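Local coordinates for protein hydrolase (Bacteroides thetaiotaomicron, PDB 2OBB) that binds a magnesium ion and is probably a hydrolase of the haloacid dehalogenase (HAD) type, although its substrate is unknown, at residues M4-D9 against A91-D97; D11-V15 against I26-V30; L35-H41 against Y110-K114; R42-S47 against F68-D74. One frame throughout, in Å; residues are numbered along the deposited sequence. Where two conformers were deposited one is given.

Contact 1. Residues M4-D9 against A91-D97. With MG (magnesium ion), chain B.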
loop_
_atom_site.group_PDB
_atom_site.type_symbol
_atom_site.label_atom_id
_atom_site.label_comp_id
_atom_site.label_asym_id
_atom_site.label_seq_id
_atom_site.Cartn_x
_atom_site.Cartn_y
_atom_site.Cartn_z
HETATM N N MSE A 4 0.528 -5.385 -15.538
HETATM C CA MSE A 4 -0.062 -5.221 -14.229
HETATM C C MSE A 4 -0.716 -3.851 -14.016
HETATM O O MSE A 4 -0.356 -2.866 -14.635
HETATM C CB MSE A 4 1.013 -5.427 -13.164
HETATM C CG MSE A 4 1.533 -6.865 -12.964
HETATM SE SE MSE A 4 2.681 -6.896 -11.332
HETATM C CE MSE A 4 4.230 -5.884 -12.002
ATOM N N THR A 5 -1.660 -3.800 -13.091
ATOM C CA THR A 5 -2.239 -2.550 -12.653
ATOM C C THR A 5 -1.510 -2.116 -11.392
ATOM O O THR A 5 -1.573 -2.782 -10.363
ATOM C CB THR A 5 -3.731 -2.735 -12.355
ATOM O OG1 THR A 5 -4.387 -3.248 -13.520
ATOM C CG2 THR A 5 -4.372 -1.402 -11.938
ATOM N N ILE A 6 -0.833 -0.983 -11.471
ATOM C CA ILE A 6 0.057 -0.518 -10.419
ATOM C C ILE A 6 -0.556 0.736 -9.810
ATOM O O ILE A 6 -0.815 1.700 -10.547
ATOM C CB ILE A 6 1.419 -0.197 -11.019
ATOM C CG1 ILE A 6 1.980 -1.457 -11.731
ATOM C CG2 ILE A 6 2.374 0.329 -9.963
ATOM C CD1 ILE A 6 3.273 -1.252 -12.421
ATOM N N ALA A 7 -0.787 0.724 -8.484
ATOM C CA ALA A 7 -1.229 1.908 -7.770
ATOM C C ALA A 7 -0.009 2.704 -7.342
ATOM O O ALA A 7 0.881 2.153 -6.711
ATOM C CB ALA A 7 -2.044 1.516 -6.555
ATOM N N VAL A 8 0.047 3.986 -7.682
ATOM C CA VAL A 8 1.202 4.794 -7.309
ATOM C C VAL A 8 0.797 5.980 -6.455
ATOM O O VAL A 8 -0.046 6.812 -6.847
ATOM C CB VAL A 8 2.036 5.282 -8.540
ATOM C CG1 VAL A 8 3.447 5.836 -8.081
ATOM C CG2 VAL A 8 2.205 4.154 -9.554
ATOM N N ASP A 9 1.422 6.073 -5.290
ATOM C CA ASP A 9 1.182 7.200 -4.407
ATOM C C ASP A 9 1.791 8.460 -5.021
ATOM O O ASP A 9 2.623 8.374 -5.921
ATOM C CB ASP A 9 1.773 6.899 -3.049
ATOM C CG ASP A 9 1.675 8.051 -2.104
ATOM O OD1 ASP A 9 0.562 8.548 -1.904
ATOM O OD2 ASP A 9 2.711 8.444 -1.523
ATOM N N ALA A 91 -5.743 -2.915 -7.488
ATOM C CA ALA A 91 -4.412 -2.971 -8.103
ATOM C C ALA A 91 -3.622 -4.274 -7.846
ATOM O O ALA A 91 -3.803 -4.913 -6.820
ATOM C CB ALA A 91 -3.602 -1.799 -7.637
ATOM N N ASP A 92 -2.710 -4.631 -8.744
ATOM C CA ASP A 92 -1.830 -5.809 -8.542
ATOM C C ASP A 92 -0.568 -5.485 -7.709
ATOM O O ASP A 92 0.100 -6.390 -7.155
ATOM C CB ASP A 92 -1.398 -6.364 -9.912
ATOM C CG ASP A 92 -2.580 -6.867 -10.732
ATOM O OD1 ASP A 92 -3.360 -7.674 -10.185
ATOM O OD2 ASP A 92 -2.739 -6.424 -11.892
ATOM N N LEU A 93 -0.237 -4.198 -7.667
ATOM C CA LEU A 93 0.971 -3.707 -7.032
ATOM C C LEU A 93 0.722 -2.311 -6.447
ATOM O O LEU A 93 -0.032 -1.516 -7.039
ATOM C CB LEU A 93 2.082 -3.609 -8.062
ATOM C CG LEU A 93 3.521 -3.670 -7.552
ATOM C CD1 LEU A 93 3.886 -5.156 -7.268
ATOM C CD2 LEU A 93 4.466 -3.037 -8.564
ATOM N N PHE A 94 1.362 -2.027 -5.305
ATOM C CA PHE A 94 1.293 -0.727 -4.679
ATOM C C PHE A 94 2.703 -0.136 -4.512
ATOM O O PHE A 94 3.599 -0.757 -3.953
ATOM C CB PHE A 94 0.590 -0.829 -3.323
ATOM C CG PHE A 94 -0.856 -1.238 -3.412
ATOM C CD1 PHE A 94 -1.213 -2.581 -3.471
ATOM C CD2 PHE A 94 -1.852 -0.280 -3.459
ATOM C CE1 PHE A 94 -2.565 -2.970 -3.536
ATOM C CE2 PHE A 94 -3.230 -0.651 -3.521
ATOM C CZ PHE A 94 -3.582 -1.989 -3.553
ATOM N N ILE A 95 2.887 1.069 -5.012
ATOM C CA ILE A 95 4.138 1.779 -4.822
ATOM C C ILE A 95 3.775 2.961 -3.958
ATOM O O ILE A 95 3.038 3.848 -4.398
ATOM C CB ILE A 95 4.749 2.244 -6.172
ATOM C CG1 ILE A 95 4.938 1.040 -7.107
ATOM C CG2 ILE A 95 6.097 3.013 -5.932
ATOM C CD1 ILE A 95 5.432 1.396 -8.499
ATOM N N ASP A 96 4.300 2.969 -2.734
ATOM C CA ASP A 96 3.913 3.945 -1.728
ATOM C C ASP A 96 5.061 4.175 -0.731
ATOM O O ASP A 96 5.650 3.219 -0.198
ATOM C CB ASP A 96 2.706 3.397 -1.000
ATOM C CG ASP A 96 1.893 4.468 -0.333
ATOM O OD1 ASP A 96 2.540 5.281 0.364
ATOM O OD2 ASP A 96 0.610 4.419 -0.447
ATOM N N ASP A 97 5.387 5.427 -0.449
ATOM C CA ASP A 97 6.549 5.661 0.439
ATOM C C ASP A 97 6.210 5.245 1.859
ATOM O O ASP A 97 7.095 5.126 2.679
ATOM C CB ASP A 97 7.020 7.103 0.398
ATOM C CG ASP A 97 5.962 8.059 0.901
ATOM O OD1 ASP A 97 4.837 8.032 0.360
ATOM O OD2 ASP A 97 6.247 8.829 1.849
HETATM MG MG MG B . 3.233 9.367 0.286
HETATM O O HOH W 1 -4.757 -5.723 -13.322
HETATM O O HOH W 2 1.422 10.226 0.506
HETATM O O HOH W 3 2.124 7.693 0.988
HETATM O O HOH W 4 3.937 10.062 2.156
#
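Asp9 meets Asp96 and Asp97 beside a magnesium ion, just past the parallel pairing of 5-8 with 93-95. Its CB lies 3.6 Å from Asp96 CG, and the two carboxylates are stacked with planes 7° apart. CG stands anti to the backbone N (chi1 175°), which carries OD2 to the metal at 2.1 Å; Thr13 OG1 hydrogen-bonds Asp9 OD2, while OD1 takes a hydrogen bond from a metal-bound water. Asp97 OD1 binds the same ion at 2.1 Å, hence its closeness to Asp9 OD2 without a hydrogen bond; Asp11 O is the third protein ligand. Lys88 of the second subunit makes salt bridges to Asp9 OD1 and Asp96 OD2. Behind the site, Ala7 N to Leu93 O (2.8 Å) and Asp9 N to Ile95 O (2.9 Å) join the segments. Ile6 CG2 touches Ile95 CD1 at 3.6 Å on one sheet face; Ala7 CB meets Phe94 CD2 on the other. Such aspartates on magnesium at the C-terminal ends of parallel strands are characteristic of the HAD fold.

Contact 2. Residues D11-V15 against I26-V30. With MG (magnesium ion), chain B.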
loop_
_atom_site.group_PDB
_atom_site.type_symbol
_atom_site.label_atom_id
_atom_site.label_comp_id
_atom_site.label_asym_id
_atom_site.label_seq_id
_atom_site.Cartn_x
_atom_site.Cartn_y
_atom_site.Cartn_z
ATOM N N ASP A 11 2.544 12.011 -2.992
ATOM C CA ASP A 11 3.468 12.698 -2.083
ATOM C C ASP A 11 4.436 11.761 -1.352
ATOM O O ASP A 11 4.019 10.808 -0.665
ATOM C CB ASP A 11 2.724 13.552 -1.062
ATOM C CG ASP A 11 1.721 14.485 -1.700
ATOM O OD1 ASP A 11 2.115 15.573 -2.175
ATOM O OD2 ASP A 11 0.527 14.123 -1.717
ATOM N N GLY A 12 5.729 12.050 -1.494
ATOM C CA GLY A 12 6.777 11.223 -0.908
ATOM C C GLY A 12 7.181 10.074 -1.821
ATOM O O GLY A 12 8.135 9.359 -1.532
ATOM N N THR A 13 6.441 9.898 -2.917
ATOM C CA THR A 13 6.648 8.798 -3.838
ATOM C C THR A 13 7.095 9.265 -5.219
ATOM O O THR A 13 8.098 8.795 -5.729
ATOM C CB THR A 13 5.364 7.939 -3.981
ATOM O OG1 THR A 13 4.953 7.493 -2.687
ATOM C CG2 THR A 13 5.597 6.708 -4.882
ATOM N N ILE A 14 6.302 10.145 -5.839
ATOM C CA ILE A 14 6.619 10.741 -7.132
ATOM C C ILE A 14 7.329 12.096 -6.910
ATOM O O ILE A 14 8.232 12.471 -7.682
ATOM C CB ILE A 14 5.326 10.926 -7.998
ATOM C CG1 ILE A 14 4.727 9.567 -8.413
ATOM C CG2 ILE A 14 5.605 11.751 -9.272
ATOM C CD1 ILE A 14 3.430 9.672 -9.189
ATOM N N VAL A 15 6.897 12.835 -5.865
ATOM C CA VAL A 15 7.543 14.093 -5.473
ATOM C C VAL A 15 7.940 14.050 -4.009
ATOM O O VAL A 15 7.362 13.285 -3.253
ATOM C CB VAL A 15 6.630 15.321 -5.715
ATOM C CG1 VAL A 15 6.425 15.530 -7.189
ATOM C CG2 VAL A 15 5.268 15.164 -4.982
ATOM N N ILE A 26 10.937 13.168 -7.205
ATOM C CA ILE A 26 11.908 12.157 -6.794
ATOM C C ILE A 26 12.655 11.707 -8.054
ATOM O O ILE A 26 12.024 11.455 -9.083
ATOM C CB ILE A 26 11.232 11.002 -6.115
ATOM C CG1 ILE A 26 10.345 11.530 -4.966
ATOM C CG2 ILE A 26 12.261 9.945 -5.655
ATOM C CD1 ILE A 26 11.087 12.006 -3.762
ATOM N N PRO A 27 14.006 11.673 -8.004
ATOM C CA PRO A 27 14.767 11.378 -9.211
ATOM C C PRO A 27 14.157 10.234 -10.002
ATOM O O PRO A 27 13.817 9.206 -9.431
ATOM C CB PRO A 27 16.141 11.015 -8.665
ATOM C CG PRO A 27 16.298 11.960 -7.503
ATOM C CD PRO A 27 14.906 11.904 -6.854
ATOM N N PHE A 28 13.955 10.471 -11.299
ATOM C CA PHE A 28 13.566 9.436 -12.273
ATOM C C PHE A 28 12.189 8.839 -12.045
ATOM O O PHE A 28 11.855 7.824 -12.664
ATOM C CB PHE A 28 14.645 8.350 -12.361
ATOM C CG PHE A 28 16.021 8.931 -12.554
ATOM C CD1 PHE A 28 16.405 9.444 -13.784
ATOM C CD2 PHE A 28 16.910 9.009 -11.483
ATOM C CE1 PHE A 28 17.674 10.037 -13.950
ATOM C CE2 PHE A 28 18.176 9.574 -11.625
ATOM C CZ PHE A 28 18.554 10.102 -12.866
ATOM N N ALA A 29 11.382 9.490 -11.207
ATOM C CA ALA A 29 10.046 8.959 -10.907
ATOM C C ALA A 29 9.201 8.895 -12.169
ATOM O O ALA A 29 8.783 7.805 -12.601
ATOM C CB ALA A 29 9.341 9.794 -9.780
ATOM N N VAL A 30 9.000 10.060 -12.793
ATOM C CA VAL A 30 8.116 10.201 -13.967
ATOM C C VAL A 30 8.586 9.380 -15.191
ATOM O O VAL A 30 7.839 8.592 -15.797
ATOM C CB VAL A 30 7.974 11.658 -14.394
ATOM C CG1 VAL A 30 7.250 11.709 -15.717
ATOM C CG2 VAL A 30 7.220 12.443 -13.341
HETATM MG MG MG B . 3.233 9.367 0.286
HETATM O O HOH W 3 2.124 7.693 0.988
HETATM O O HOH W 2 1.422 10.226 0.506
HETATM O O HOH W 4 3.937 10.062 2.156
#
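Ile14 O accepts a hydrogen bond from Ile26 N at 2.8 Å, the one hydrogen bond between 11-15 and 26-30. The N-H...O angle is 159°, but the donor stands above the carbonyl plane, 39° out of it. Apolar groups crowd round this carbonyl: Ala29 CB and Ile26 CG1 both lie 3.6 Å from Ile14 O. With Ile26 CG1 anti to its own carbonyl carbon (chi1 -53°), the ethyl branch runs from the Ile14 carbonyl oxygen to the Val15 carbonyl.

A second shell fixes both backbones. Ala29 N bonds to Ile26 O at 3.0 Å, closing a type II turn just before helix 29-38, and Gly12 N bonds to Val15 O at 2.7 Å. Glycine suits position 12, since a CB there would press on the preceding carbonyl and crowd the metal. Trp106 packs on Ile26 and Ala29 and donates its NE1 to Thr13 O.

Farther out, Asp11 O binds magnesium at 1.9 Å, and Thr13 OG1 hydrogen-bonds Asp9 OD2 and Asp97 N; the carboxylates of Asp9 and Asp97 complete the ion's protein ligands. The sequence fits the HAD-type DxDx(T/V) motif. Chemically, one backbone bond, flanked by apolar contacts from Ile26 and Ala29, joins the metal-binding loop to the turn before helix 29-38.

Contact 3. Residues L35-H41 against Y110-K114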
loop_
_atom_site.group_PDB
_atom_site.type_symbol
_atom_site.label_atom_id
_atom_site.label_comp_id
_atom_site.label_asym_id
_atom_site.label_seq_id
_atom_site.Cartn_x
_atom_site.Cartn_y
_atom_site.Cartn_z
ATOM N N LEU A 35 8.262 4.579 -18.542
ATOM C CA LEU A 35 8.850 3.339 -19.020
ATOM C C LEU A 35 7.926 2.170 -18.690
ATOM O O LEU A 35 7.742 1.313 -19.524
ATOM C CB LEU A 35 10.258 3.121 -18.466
ATOM C CG LEU A 35 11.054 1.911 -18.945
ATOM C CD1 LEU A 35 11.003 1.734 -20.479
ATOM C CD2 LEU A 35 12.488 2.105 -18.483
ATOM N N LEU A 36 7.336 2.145 -17.491
ATOM C CA LEU A 36 6.412 1.049 -17.097
ATOM C C LEU A 36 5.146 0.947 -17.976
ATOM O O LEU A 36 4.734 -0.141 -18.361
ATOM C CB LEU A 36 6.037 1.145 -15.602
ATOM C CG LEU A 36 7.170 0.807 -14.606
ATOM C CD1 LEU A 36 6.800 1.186 -13.180
ATOM C CD2 LEU A 36 7.616 -0.671 -14.686
ATOM N N GLN A 37 4.541 2.098 -18.264
ATOM C CA GLN A 37 3.479 2.221 -19.266
ATOM C C GLN A 37 3.862 1.702 -20.647
ATOM O O GLN A 37 3.056 1.017 -21.281
ATOM C CB GLN A 37 3.053 3.671 -19.427
ATOM C CG GLN A 37 2.395 4.218 -18.252
ATOM C CD GLN A 37 1.894 5.613 -18.521
ATOM O OE1 GLN A 37 2.520 6.359 -19.276
ATOM N NE2 GLN A 37 0.748 5.975 -17.914
ATOM N N GLN A 38 5.072 2.039 -21.106
ATOM C CA GLN A 38 5.600 1.521 -22.372
ATOM C C GLN A 38 5.565 0.004 -22.345
ATOM O O GLN A 38 5.317 -0.636 -23.365
ATOM C CB GLN A 38 7.050 1.971 -22.616
ATOM C CG GLN A 38 7.455 2.015 -24.089
ATOM C CD GLN A 38 8.728 1.216 -24.423
ATOM O OE1 GLN A 38 8.937 0.848 -25.580
ATOM N NE2 GLN A 38 9.567 0.949 -23.423
ATOM N N GLU A 39 5.812 -0.564 -21.170
ATOM C CA GLU A 39 5.836 -2.023 -21.012
ATOM C C GLU A 39 4.430 -2.591 -20.802
ATOM O O GLU A 39 4.284 -3.768 -20.506
ATOM C CB GLU A 39 6.751 -2.438 -19.854
ATOM C CG GLU A 39 8.015 -1.580 -19.743
ATOM C CD GLU A 39 9.308 -2.381 -19.793
ATOM O OE1 GLU A 39 9.279 -3.584 -20.184
ATOM O OE2 GLU A 39 10.362 -1.784 -19.473
ATOM N N LYS A 40 3.421 -1.725 -20.942
ATOM C CA LYS A 40 1.988 -2.080 -20.940
ATOM C C LYS A 40 1.334 -2.194 -19.560
ATOM O O LYS A 40 0.223 -2.717 -19.450
ATOM C CB LYS A 40 1.709 -3.358 -21.754
ATOM C CG LYS A 40 2.221 -3.344 -23.186
ATOM C CD LYS A 40 1.874 -2.075 -23.972
ATOM C CE LYS A 40 2.424 -2.225 -25.406
ATOM N NZ LYS A 40 2.542 -0.922 -26.115
ATOM N N HIS A 41 2.015 -1.721 -18.518
ATOM C CA HIS A 41 1.420 -1.705 -17.176
ATOM C C HIS A 41 0.431 -0.550 -17.158
ATOM O O HIS A 41 0.592 0.409 -17.916
ATOM C CB HIS A 41 2.487 -1.560 -16.074
ATOM C CG HIS A 41 3.437 -2.714 -16.009
ATOM N ND1 HIS A 41 3.044 -3.982 -15.640
ATOM C CD2 HIS A 41 4.752 -2.807 -16.319
ATOM C CE1 HIS A 41 4.077 -4.805 -15.714
ATOM N NE2 HIS A 41 5.125 -4.115 -16.129
ATOM N N TYR A 110 11.956 -0.319 -10.579
ATOM C CA TYR A 110 11.913 -0.824 -11.939
ATOM C C TYR A 110 12.497 -2.239 -12.096
ATOM O O TYR A 110 11.846 -3.140 -12.646
ATOM C CB TYR A 110 12.600 0.158 -12.876
ATOM C CG TYR A 110 12.575 -0.301 -14.305
ATOM C CD1 TYR A 110 11.396 -0.252 -15.058
ATOM C CD2 TYR A 110 13.726 -0.808 -14.902
ATOM C CE1 TYR A 110 11.367 -0.707 -16.388
ATOM C CE2 TYR A 110 13.720 -1.252 -16.221
ATOM C CZ TYR A 110 12.542 -1.202 -16.962
ATOM O OH TYR A 110 12.569 -1.635 -18.274
ATOM N N GLU A 111 13.719 -2.445 -11.619
ATOM C CA GLU A 111 14.295 -3.798 -11.626
ATOM C C GLU A 111 13.371 -4.827 -10.959
ATOM O O GLU A 111 13.213 -5.936 -11.457
ATOM C CB GLU A 111 15.678 -3.814 -10.983
ATOM C CG GLU A 111 16.262 -5.187 -10.787
ATOM C CD GLU A 111 17.693 -5.157 -10.237
ATOM O OE1 GLU A 111 18.161 -4.059 -9.820
ATOM O OE2 GLU A 111 18.358 -6.231 -10.216
HETATM N N MSE A 112 12.755 -4.472 -9.840
HETATM C CA MSE A 112 11.907 -5.430 -9.113
HETATM C C MSE A 112 10.677 -5.862 -9.937
HETATM O O MSE A 112 10.373 -7.059 -10.044
HETATM C CB MSE A 112 11.470 -4.851 -7.767
HETATM C CG MSE A 112 12.603 -4.573 -6.809
HETATM SE SE MSE A 112 11.959 -3.940 -5.050
HETATM C CE MSE A 112 10.886 -2.434 -5.505
ATOM N N ILE A 113 9.982 -4.882 -10.510
ATOM C CA ILE A 113 8.836 -5.135 -11.384
ATOM C C ILE A 113 9.249 -5.930 -12.640
ATOM O O ILE A 113 8.614 -6.944 -12.992
ATOM C CB ILE A 113 8.179 -3.804 -11.809
ATOM C CG1 ILE A 113 7.716 -3.050 -10.580
ATOM C CG2 ILE A 113 7.044 -4.040 -12.766
ATOM C CD1 ILE A 113 7.117 -1.732 -10.867
ATOM N N LYS A 114 10.317 -5.460 -13.291
ATOM C CA LYS A 114 10.783 -6.011 -14.551
ATOM C C LYS A 114 11.315 -7.427 -14.405
ATOM O O LYS A 114 11.004 -8.296 -15.211
ATOM C CB LYS A 114 11.867 -5.101 -15.145
ATOM C CG LYS A 114 12.281 -5.468 -16.555
ATOM C CD LYS A 114 11.335 -4.869 -17.588
ATOM C CE LYS A 114 11.646 -5.425 -18.982
ATOM N NZ LYS A 114 12.792 -4.698 -19.590
#
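Tyr110 OH donates a hydrogen bond to Glu39 OE2, a short one at 2.5 Å. The hydroxyl meets that oxygen nearly along its C-O axis, and OE2 lies at the ring's edge, in its plane, although carboxylate and ring planes are 53° apart. Lys114 adds weaker electrostatics: its NZ makes a long salt bridge to Glu39 OE1 at 3.7 Å and a weak hydrogen bond to Tyr110 OH. Bends at chi2 (84°) and chi4 take Lys114 CD and CE past the Glu39 carboxylate.

The tyrosine ring is also an apolar surface. Leu35 CD2 sits over one face in a CH-pi contact, 4.0 Å from the centroid and 30° off the normal, whereas Leu36 CD2 comes to the edge, 3.8 Å from Tyr110 CD1. Replacing Tyr110 with alanine would probably leave Glu39 OE2 without its hydroxyl donor and open a gap beside Leu35 and Leu36. Deeper in, Leu36 CD1 meets Ile113 CD1 at 3.7 Å.

Lys40, with positive phi, is the C-prime residue of a Schellman motif (His41 N to Leu36 O, Lys40 N to Gln37 O) that ends helix 29-38. The contact thus joins the C-terminal end of that helix to helix 106-115; His41 ND1 hydrogen-bonds Met4 N just before strand 5-8, and Ile113 packs on Met4 and on Val100 of the second subunit.

Contact 4. Residues R42-S47 against F68-D74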
loop_
_atom_site.group_PDB
_atom_site.type_symbol
_atom_site.label_atom_id
_atom_site.label_comp_id
_atom_site.label_asym_id
_atom_site.label_seq_id
_atom_site.Cartn_x
_atom_site.Cartn_y
_atom_site.Cartn_z
ATOM N N ARG A 42 -0.592 -0.658 -16.316
ATOM C CA ARG A 42 -1.514 0.441 -16.103
ATOM C C ARG A 42 -1.096 1.137 -14.821
ATOM O O ARG A 42 -0.789 0.454 -13.861
ATOM C CB ARG A 42 -2.941 -0.064 -15.935
ATOM C CG ARG A 42 -3.594 -0.551 -17.194
ATOM C CD ARG A 42 -4.950 -1.129 -16.860
ATOM N NE ARG A 42 -5.698 -1.416 -18.081
ATOM C CZ ARG A 42 -6.920 -1.929 -18.115
ATOM N NH1 ARG A 42 -7.576 -2.200 -16.996
ATOM N NH2 ARG A 42 -7.489 -2.146 -19.271
ATOM N N LEU A 43 -1.075 2.471 -14.826
ATOM C CA LEU A 43 -0.796 3.259 -13.638
ATOM C C LEU A 43 -2.059 3.904 -13.135
ATOM O O LEU A 43 -2.764 4.574 -13.877
ATOM C CB LEU A 43 0.252 4.345 -13.932
ATOM C CG LEU A 43 1.541 3.847 -14.619
ATOM C CD1 LEU A 43 2.533 5.007 -14.741
ATOM C CD2 LEU A 43 2.177 2.661 -13.922
ATOM N N ILE A 44 -2.350 3.707 -11.862
ATOM C CA ILE A 44 -3.462 4.389 -11.231
ATOM C C ILE A 44 -2.901 5.261 -10.130
ATOM O O ILE A 44 -2.196 4.776 -9.265
ATOM C CB ILE A 44 -4.497 3.395 -10.647
ATOM C CG1 ILE A 44 -5.101 2.540 -11.767
ATOM C CG2 ILE A 44 -5.600 4.129 -9.891
ATOM C CD1 ILE A 44 -6.200 1.615 -11.262
ATOM N N LEU A 45 -3.215 6.551 -10.164
ATOM C CA LEU A 45 -2.838 7.432 -9.073
ATOM C C LEU A 45 -3.652 7.088 -7.832
ATOM O O LEU A 45 -4.882 6.928 -7.909
ATOM C CB LEU A 45 -3.005 8.884 -9.474
ATOM C CG LEU A 45 -2.411 9.911 -8.507
ATOM C CD1 LEU A 45 -0.882 9.730 -8.340
ATOM C CD2 LEU A 45 -2.759 11.307 -9.048
ATOM N N TRP A 46 -2.958 6.934 -6.705
ATOM C CA TRP A 46 -3.577 6.473 -5.458
ATOM C C TRP A 46 -3.097 7.376 -4.348
ATOM O O TRP A 46 -2.011 7.165 -3.800
ATOM C CB TRP A 46 -3.147 5.026 -5.205
ATOM C CG TRP A 46 -3.858 4.209 -4.149
ATOM C CD1 TRP A 46 -3.268 3.298 -3.343
ATOM C CD2 TRP A 46 -5.274 4.192 -3.809
ATOM N NE1 TRP A 46 -4.203 2.714 -2.522
ATOM C CE2 TRP A 46 -5.437 3.237 -2.786
ATOM C CE3 TRP A 46 -6.401 4.892 -4.263
ATOM C CZ2 TRP A 46 -6.692 2.930 -2.219
ATOM C CZ3 TRP A 46 -7.640 4.608 -3.699
ATOM C CH2 TRP A 46 -7.775 3.619 -2.678
ATOM N N SER A 47 -3.901 8.398 -4.045
ATOM C CA SER A 47 -3.529 9.477 -3.148
ATOM C C SER A 47 -4.676 9.853 -2.224
ATOM O O SER A 47 -5.847 9.762 -2.602
ATOM C CB SER A 47 -3.156 10.693 -3.984
ATOM O OG SER A 47 -2.701 11.745 -3.171
ATOM N N PHE A 68 -2.537 9.041 -16.256
ATOM C CA PHE A 68 -2.928 7.844 -15.525
ATOM C C PHE A 68 -4.075 7.076 -16.173
ATOM O O PHE A 68 -4.972 7.681 -16.764
ATOM C CB PHE A 68 -3.237 8.194 -14.061
ATOM C CG PHE A 68 -2.025 8.619 -13.306
ATOM C CD1 PHE A 68 -1.107 7.668 -12.865
ATOM C CD2 PHE A 68 -1.758 9.967 -13.098
ATOM C CE1 PHE A 68 0.039 8.068 -12.207
ATOM C CE2 PHE A 68 -0.610 10.372 -12.445
ATOM C CZ PHE A 68 0.279 9.424 -12.001
ATOM N N TYR A 69 -4.041 5.745 -16.058
ATOM C CA TYR A 69 -5.204 4.944 -16.448
ATOM C C TYR A 69 -6.416 5.451 -15.703
ATOM O O TYR A 69 -7.506 5.502 -16.273
ATOM C CB TYR A 69 -5.041 3.456 -16.136
ATOM C CG TYR A 69 -6.259 2.612 -16.496
ATOM C CD1 TYR A 69 -6.617 2.369 -17.831
ATOM C CD2 TYR A 69 -7.047 2.052 -15.506
ATOM C CE1 TYR A 69 -7.749 1.586 -18.156
ATOM C CE2 TYR A 69 -8.161 1.273 -15.812
ATOM C CZ TYR A 69 -8.504 1.040 -17.131
ATOM O OH TYR A 69 -9.609 0.265 -17.395
ATOM N N ALA A 70 -6.214 5.777 -14.416
ATOM C CA ALA A 70 -7.245 6.408 -13.568
ATOM C C ALA A 70 -6.636 7.023 -12.323
ATOM O O ALA A 70 -5.470 6.781 -12.025
ATOM C CB ALA A 70 -8.372 5.408 -13.180
ATOM N N ALA A 71 -7.448 7.801 -11.606
ATOM C CA ALA A 71 -7.083 8.467 -10.348
ATOM C C ALA A 71 -8.073 8.095 -9.256
ATOM O O ALA A 71 -9.252 8.507 -9.292
ATOM C CB ALA A 71 -7.079 9.979 -10.514
ATOM N N ASN A 72 -7.579 7.327 -8.284
ATOM C CA ASN A 72 -8.333 6.919 -7.102
ATOM C C ASN A 72 -9.608 6.187 -7.490
ATOM O O ASN A 72 -10.607 6.202 -6.755
ATOM C CB ASN A 72 -8.622 8.117 -6.179
ATOM C CG ASN A 72 -7.350 8.770 -5.647
ATOM O OD1 ASN A 72 -6.270 8.166 -5.663
ATOM N ND2 ASN A 72 -7.467 10.010 -5.184
ATOM N N LYS A 73 -9.578 5.581 -8.667
ATOM C CA LYS A 73 -10.635 4.668 -9.063
ATOM C C LYS A 73 -9.967 3.451 -9.668
ATOM O O LYS A 73 -8.775 3.497 -10.036
ATOM C CB LYS A 73 -11.549 5.295 -10.112
ATOM C CG LYS A 73 -12.095 6.682 -9.822
ATOM C CD LYS A 73 -13.031 7.076 -10.965
ATOM C CE LYS A 73 -13.424 8.532 -10.917
ATOM N NZ LYS A 73 -13.679 8.905 -9.503
ATOM N N ASP A 74 -10.733 2.371 -9.768
ATOM C CA ASP A 74 -10.255 1.140 -10.392
ATOM C C ASP A 74 -10.293 1.232 -11.904
ATOM O O ASP A 74 -9.587 0.493 -12.601
ATOM C CB ASP A 74 -11.050 -0.079 -9.892
ATOM C CG ASP A 74 -10.472 -0.640 -8.613
ATOM O OD1 ASP A 74 -9.228 -0.628 -8.484
ATOM O OD2 ASP A 74 -11.243 -1.062 -7.726
#
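Arg42 lies flat on the Tyr69 ring, with guanidinium and ring planes 13° apart and centres 4.0 Å apart. Extended from CG to NE, its chain sets CD over the ring centre (3.8 Å from the centroid) and carries the charge toward the phenol end as an off-centre cation-pi contact. A lysine in place of Tyr69 has no ring to stack on, and would probably leave the Arg42 guanidinium free to turn and facing a like charge.

Phe68 is turned differently: Leu45 CB sits over the middle of one face, 5° off the normal, while Leu43 O lies at the edge. Cys61 of helix 51-62, which links strands 42-45 and 70-71 in a beta-alpha-beta unit, also packs there.

Beyond Ala71, Asn72 bonds with both its backbone and its side chain. Its OD1 accepts a hydrogen bond from Ser47 N at 2.9 Å and comes to the edge of the Trp46 ring, whose plane stands 70° from the amide. Leu45 N to Ala70 O (2.9 Å) and Asn72 N to Leu45 O (2.8 Å) hold the parallel pairing. The chemistry thus shifts from a charged stack on an exposed arginine, through CH-pi packing, to an amide near the metal site.

Contacts 1 and 4 pair neighbouring strands of one parallel sheet: 5-8 with 93-95, and 42-45 with 70-71. Strands 5-8 and 42-45 join the two, through bonds such as Ile6 N to Arg42 O (2.8 Å). Contacts 2 and 3 instead use opposite ends of helix 29-38, their centres about 16 Å apart. Burial separates them too: contacts 1 and 2 are largely buried and share the magnesium ion with three of its waters, whereas 3 and 4 are partly buried. The metal is met by carboxylates in contact 1 but by a main-chain carbonyl in contact 2. Contact 3 lies away from the metal; contact 4 approaches it through Ser47. Contacts 1, 3 and 4 also touch the second subunit.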